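Long-range contacts in protein LST4 (Kluyveromyces lactis, PDB 4ZY8), which probably takes part in amino acid uptake and in protein trafficking from the Golgi to the plasma membrane, and is represented here by its longin domain: residues 77-82 and 99-104; 83-88 and 95-100. All coordinates share one frame; numbering follows the deposited sequence.

Interaction 1 (77-82 and 99-104); sequences ANIVLF and SCCVTD
Val80 and Val102 exchange a reciprocal pair of backbone hydrogen bonds, 2.7 Å from Val80 N to Val102 O and 2.9 Å from Val102 N to Val80 O. Phe82 and Cys100 form a second such pair, somewhat more bent. Beyond the last rung, Asp104 N reaches Asn78 O at 2.9 Å from above the carbonyl plane, a bond made where the two strands give out.

The aromatic contact belongs to Phe82. Its CG sits between the backbone N and the carbonyl carbon (chi1 60°). The ring beyond it comes nearer the partner strand, where Cys100 CB lies over one face, displaced toward the rim and 3.5 Å from Phe82 CZ, in a CH-pi contact, while Cys100 SG stands obliquely to the ring. Val102 CG2 meets the ring edge at 4.2 Å from Phe82 CE2. An alanine in place of Phe82 would probably take away the ring that Cys100 CB and SG pack against and open a gap beside Phe159 of helix 150-166.

Apolar contacts on the other face join Leu81 CD1 to Cys101 SG at 3.5 Å and Ile79 CG2 to Cys101 CB at 3.8 Å. Helix 47-55 covers this side through Leu50 and Tyr53, which touch Leu81.

Where strand 79-87 begins, Asn78 and Ile79 form a G1 beta bulge against strand 68-74. The pairing with 99-104 is that of an antiparallel beta hairpin, here within the central sheet of a longin domain, with helices packed on both faces.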
loop_
_atom_site.group_PDB
_atom_site.type_symbol
_atom_site.label_atom_id
_atom_site.label_comp_id
_atom_site.label_asym_id
_atom_site.label_seq_id
_atom_site.Cartn_x
_atom_site.Cartn_y
_atom_site.Cartn_z
ATOM N N ALA A 77 14.143 11.916 -0.383
ATOM C CA ALA A 77 14.406 10.879 -1.389
ATOM C C ALA A 77 13.766 11.125 -2.767
ATOM O O ALA A 77 13.762 10.220 -3.610
ATOM C CB ALA A 77 13.971 9.526 -0.864
ATOM N N ASN A 78 13.226 12.323 -2.997
ATOM C CA ASN A 78 12.573 12.658 -4.274
ATOM C C ASN A 78 11.478 11.650 -4.632
ATOM O O ASN A 78 11.294 11.282 -5.802
ATOM C CB ASN A 78 13.609 12.713 -5.400
ATOM C CG ASN A 78 14.654 13.778 -5.169
ATOM O OD1 ASN A 78 14.337 14.897 -4.768
ATOM N ND2 ASN A 78 15.921 13.422 -5.383
ATOM N N ILE A 79 10.752 11.216 -3.607
ATOM C CA ILE A 79 9.791 10.143 -3.755
ATOM C C ILE A 79 8.409 10.562 -3.261
ATOM O O ILE A 79 8.286 11.324 -2.308
ATOM C CB ILE A 79 10.310 8.886 -3.007
ATOM C CG1 ILE A 79 11.217 8.074 -3.938
ATOM C CG2 ILE A 79 9.177 8.048 -2.472
ATOM C CD1 ILE A 79 11.873 6.886 -3.291
ATOM N N VAL A 80 7.369 10.073 -3.928
ATOM C CA VAL A 80 6.015 10.214 -3.426
ATOM C C VAL A 80 5.531 8.850 -2.950
ATOM O O VAL A 80 5.777 7.849 -3.606
ATOM C CB VAL A 80 5.082 10.804 -4.515
ATOM C CG1 VAL A 80 3.721 10.184 -4.463
ATOM C CG2 VAL A 80 5.005 12.310 -4.368
ATOM N N LEU A 81 4.900 8.815 -1.781
ATOM C CA LEU A 81 4.386 7.580 -1.203
ATOM C C LEU A 81 2.865 7.622 -1.149
ATOM O O LEU A 81 2.306 8.523 -0.518
ATOM C CB LEU A 81 4.978 7.362 0.203
ATOM C CG LEU A 81 4.546 6.149 1.036
ATOM C CD1 LEU A 81 5.117 4.864 0.460
ATOM C CD2 LEU A 81 4.990 6.299 2.499
ATOM N N PHE A 82 2.184 6.699 -1.832
ATOM C CA PHE A 82 0.736 6.646 -1.682
ATOM C C PHE A 82 0.295 5.345 -1.023
ATOM O O PHE A 82 0.756 4.258 -1.367
ATOM C CB PHE A 82 0.000 6.896 -3.015
ATOM C CG PHE A 82 0.309 5.915 -4.139
ATOM C CD1 PHE A 82 -0.562 4.875 -4.429
ATOM C CD2 PHE A 82 1.420 6.082 -4.949
ATOM C CE1 PHE A 82 -0.315 3.994 -5.491
ATOM C CE2 PHE A 82 1.681 5.212 -6.019
ATOM C CZ PHE A 82 0.806 4.170 -6.288
ATOM N N SER A 99 1.131 0.198 0.396
ATOM C CA SER A 99 1.846 1.457 0.148
ATOM C C SER A 99 2.778 1.367 -1.048
ATOM O O SER A 99 3.455 0.358 -1.253
ATOM C CB SER A 99 2.675 1.874 1.375
ATOM O OG SER A 99 1.906 1.955 2.559
ATOM N N CYS A 100 2.907 2.460 -1.779
ATOM C CA CYS A 100 3.736 2.440 -2.961
ATOM C C CYS A 100 4.599 3.694 -3.066
ATOM O O CYS A 100 4.098 4.806 -2.908
ATOM C CB CYS A 100 2.862 2.283 -4.208
ATOM S SG CYS A 100 3.803 2.050 -5.756
ATOM N N CYS A 101 5.898 3.504 -3.305
ATOM C CA CYS A 101 6.811 4.622 -3.564
ATOM C C CYS A 101 7.032 4.786 -5.060
ATOM O O CYS A 101 7.322 3.815 -5.749
ATOM C CB CYS A 101 8.173 4.410 -2.888
ATOM S SG CYS A 101 8.121 3.936 -1.158
ATOM N N VAL A 102 6.936 6.003 -5.542
ATOM C CA VAL A 102 7.317 6.360 -6.887
ATOM C C VAL A 102 8.058 7.697 -6.881
ATOM O O VAL A 102 8.029 8.409 -5.919
ATOM C CB VAL A 102 6.103 6.463 -7.832
ATOM C CG1 VAL A 102 5.508 5.109 -8.104
ATOM C CG2 VAL A 102 5.053 7.396 -7.278
ATOM N N THR A 103 8.699 8.024 -7.985
ATOM C CA THR A 103 9.370 9.304 -8.158
ATOM C C THR A 103 8.392 10.469 -8.003
ATOM O O THR A 103 7.266 10.392 -8.499
ATOM C CB THR A 103 10.006 9.386 -9.553
ATOM O OG1 THR A 103 10.811 8.219 -9.780
ATOM C CG2 THR A 103 10.847 10.640 -9.678
ATOM N N ASP A 104 8.814 11.517 -7.338
ATOM C CA ASP A 104 7.918 12.594 -7.056
ATOM C C ASP A 104 7.385 13.307 -8.290
ATOM O O ASP A 104 6.419 14.004 -8.215
ATOM C CB ASP A 104 8.508 13.561 -6.042
ATOM C CG ASP A 104 9.742 14.242 -6.533
ATOM O OD1 ASP A 104 10.073 14.143 -7.708
ATOM O OD2 ASP A 104 10.387 14.897 -5.734
#

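Interaction 2 (83-88 and 95-100); sequences TRIFYL and RIAISC
Arg95 meets both Ile85 and Tyr87 across the strands. Its CB lies 3.8 Å from Ile85 CG1. CG, anti to the carbonyl carbon (chi1 -68°), sits over one face of the Tyr87 ring, offset toward the rim and 3.5 Å from Tyr87 CE2, in a CH-pi contact. CD is placed between Ile85 CD1, at 3.7 Å, and Tyr87 OH. Beyond it the Arg95 chain bends at chi3, and NE, CZ and NH1 pass Ile85 CD1 obliquely, while NH2 makes a salt bridge to Glu18.

Strands 79-87 and 95-103 are the two arms of a beta hairpin in the antiparallel sheet of the longin domain; within it residues 83-87 and 95-100 run almost exactly antiparallel (175°). Reciprocal backbone hydrogen bonds link Arg84 with Ile98 and Phe86 with Ile96.

On the face opposite Arg95, Ile96 CB lies over one face of the Phe86 ring, toward the rim, with Ile96 CG2 3.6 Å from Phe86 CZ, and Ile98 CD1 is at the ring's edge. Helix 114-134 packs here through Leu129 on Phe86 and Leu132 on Ile96. Arg84 turns away from the partner strand to salt bridges with Asp69, Asp122 and Glu125. Back on the Arg95 face, Thr83 OG1 and Ser99 OG share a hydrogen bond of 2.9 Å.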
loop_
_atom_site.group_PDB
_atom_site.type_symbol
_atom_site.label_atom_id
_atom_site.label_comp_id
_atom_site.label_asym_id
_atom_site.label_seq_id
_atom_site.Cartn_x
_atom_site.Cartn_y
_atom_site.Cartn_z
ATOM N N THR A 83 -0.589 5.493 -0.046
ATOM C CA THR A 83 -0.964 4.409 0.851
ATOM C C THR A 83 -2.472 4.224 0.971
ATOM O O THR A 83 -3.194 5.164 1.277
ATOM C CB THR A 83 -0.412 4.669 2.287
ATOM O OG1 THR A 83 1.012 4.671 2.260
ATOM C CG2 THR A 83 -0.886 3.585 3.267
ATOM N N ARG A 84 -2.930 2.999 0.767
ATOM C CA ARG A 84 -4.285 2.599 1.125
ATOM C C ARG A 84 -4.223 1.887 2.465
ATOM O O ARG A 84 -3.548 0.864 2.593
ATOM C CB ARG A 84 -4.881 1.678 0.058
ATOM C CG ARG A 84 -6.103 0.837 0.494
ATOM C CD ARG A 84 -7.359 1.685 0.758
ATOM N NE ARG A 84 -7.706 2.558 -0.380
ATOM C CZ ARG A 84 -8.585 2.282 -1.340
ATOM N NH1 ARG A 84 -9.252 1.128 -1.355
ATOM N NH2 ARG A 84 -8.796 3.182 -2.298
ATOM N N ILE A 85 -4.936 2.393 3.462
ATOM C CA ILE A 85 -4.894 1.739 4.759
ATOM C C ILE A 85 -6.339 1.397 5.144
ATOM O O ILE A 85 -7.242 2.171 4.890
ATOM C CB ILE A 85 -4.158 2.629 5.802
ATOM C CG1 ILE A 85 -3.871 1.885 7.097
ATOM C CG2 ILE A 85 -4.866 3.962 6.032
ATOM C CD1 ILE A 85 -2.790 2.576 7.906
ATOM N N PHE A 86 -6.566 0.191 5.649
ATOM C CA PHE A 86 -7.919 -0.278 5.949
ATOM C C PHE A 86 -7.928 -1.245 7.116
ATOM O O PHE A 86 -6.887 -1.781 7.491
ATOM C CB PHE A 86 -8.559 -0.951 4.730
ATOM C CG PHE A 86 -7.750 -2.089 4.163
ATOM C CD1 PHE A 86 -6.726 -1.843 3.267
ATOM C CD2 PHE A 86 -8.041 -3.401 4.502
ATOM C CE1 PHE A 86 -5.971 -2.886 2.737
ATOM C CE2 PHE A 86 -7.299 -4.450 3.977
ATOM C CZ PHE A 86 -6.256 -4.186 3.089
ATOM N N TYR A 87 -9.100 -1.491 7.661
ATOM C CA TYR A 87 -9.280 -2.400 8.766
ATOM C C TYR A 87 -9.811 -3.751 8.312
ATOM O O TYR A 87 -10.549 -3.821 7.368
ATOM C CB TYR A 87 -10.245 -1.789 9.774
ATOM C CG TYR A 87 -9.729 -0.559 10.451
ATOM C CD1 TYR A 87 -9.909 0.679 9.894
ATOM C CD2 TYR A 87 -9.060 -0.639 11.647
ATOM C CE1 TYR A 87 -9.430 1.795 10.497
ATOM C CE2 TYR A 87 -8.582 0.479 12.265
ATOM C CZ TYR A 87 -8.771 1.698 11.683
ATOM O OH TYR A 87 -8.306 2.812 12.285
ATOM N N LEU A 88 -9.477 -4.817 9.021
ATOM C CA LEU A 88 -9.986 -6.127 8.663
ATOM C C LEU A 88 -11.481 -6.159 8.678
ATOM O O LEU A 88 -12.086 -6.762 7.852
ATOM C CB LEU A 88 -9.430 -7.218 9.555
ATOM C CG LEU A 88 -10.226 -8.530 9.641
ATOM C CD1 LEU A 88 -10.745 -9.060 8.325
ATOM C CD2 LEU A 88 -9.514 -9.608 10.416
ATOM N N ARG A 95 -4.707 -2.271 11.566
ATOM C CA ARG A 95 -4.731 -1.761 10.202
ATOM C C ARG A 95 -3.818 -2.553 9.261
ATOM O O ARG A 95 -2.787 -3.097 9.679
ATOM C CB ARG A 95 -4.320 -0.285 10.195
ATOM C CG ARG A 95 -5.334 0.641 10.850
ATOM C CD ARG A 95 -4.819 2.062 10.954
ATOM N NE ARG A 95 -3.625 2.132 11.781
ATOM C CZ ARG A 95 -2.859 3.208 11.889
ATOM N NH1 ARG A 95 -3.173 4.310 11.217
ATOM N NH2 ARG A 95 -1.788 3.187 12.676
ATOM N N ILE A 96 -4.253 -2.672 8.009
ATOM C CA ILE A 96 -3.424 -3.206 6.944
ATOM C C ILE A 96 -3.135 -2.072 5.977
ATOM O O ILE A 96 -4.026 -1.279 5.665
ATOM C CB ILE A 96 -4.095 -4.358 6.192
ATOM C CG1 ILE A 96 -4.291 -5.564 7.106
ATOM C CG2 ILE A 96 -3.269 -4.760 4.986
ATOM C CD1 ILE A 96 -4.990 -6.722 6.408
ATOM N N ALA A 97 -1.906 -1.996 5.483
ATOM C CA ALA A 97 -1.555 -0.956 4.539
ATOM C C ALA A 97 -0.986 -1.525 3.236
ATOM O O ALA A 97 -0.202 -2.492 3.223
ATOM C CB ALA A 97 -0.566 0.017 5.153
ATOM N N ILE A 98 -1.422 -0.919 2.142
ATOM C CA ILE A 98 -0.840 -1.159 0.832
ATOM C C ILE A 98 -0.200 0.151 0.405
ATOM O O ILE A 98 -0.912 1.125 0.133
ATOM C CB ILE A 98 -1.892 -1.610 -0.193
ATOM C CG1 ILE A 98 -2.640 -2.834 0.340
ATOM C CG2 ILE A 98 -1.234 -1.873 -1.557
ATOM C CD1 ILE A 98 -3.765 -3.263 -0.497
ATOM N N SER A 99 1.131 0.198 0.396
ATOM C CA SER A 99 1.846 1.457 0.148
ATOM C C SER A 99 2.778 1.367 -1.048
ATOM O O SER A 99 3.455 0.358 -1.253
ATOM C CB SER A 99 2.675 1.874 1.375
ATOM O OG SER A 99 1.906 1.955 2.559
ATOM N N CYS A 100 2.907 2.460 -1.779
ATOM C CA CYS A 100 3.736 2.440 -2.961
ATOM C C CYS A 100 4.599 3.694 -3.066
ATOM O O CYS A 100 4.098 4.806 -2.908
ATOM C CB CYS A 100 2.862 2.283 -4.208
ATOM S SG CYS A 100 3.803 2.050 -5.756
#

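Interactions 1 and 2 are successive lengths of one hairpin, with centres about 16 Å apart. Interaction 2 lies nearer the connection between strands 79-87 and 95-103 and about 5 Å from the centre of the chain, against about 11 Å for interaction 1. Ser99 and Cys100 belong to both segment pairs, and the ladder passes without a break from Phe82-Cys100 to Thr83-Ser99. Helix 47-55 spans one face, touching Leu81 in interaction 1 and Ile85 in interaction 2. On the other face, helix 150-166 uses Phe159 to contact Phe82, Cys100 and Ile98, bridging the two contacts, whereas helix 114-134 covers the interaction 2 end.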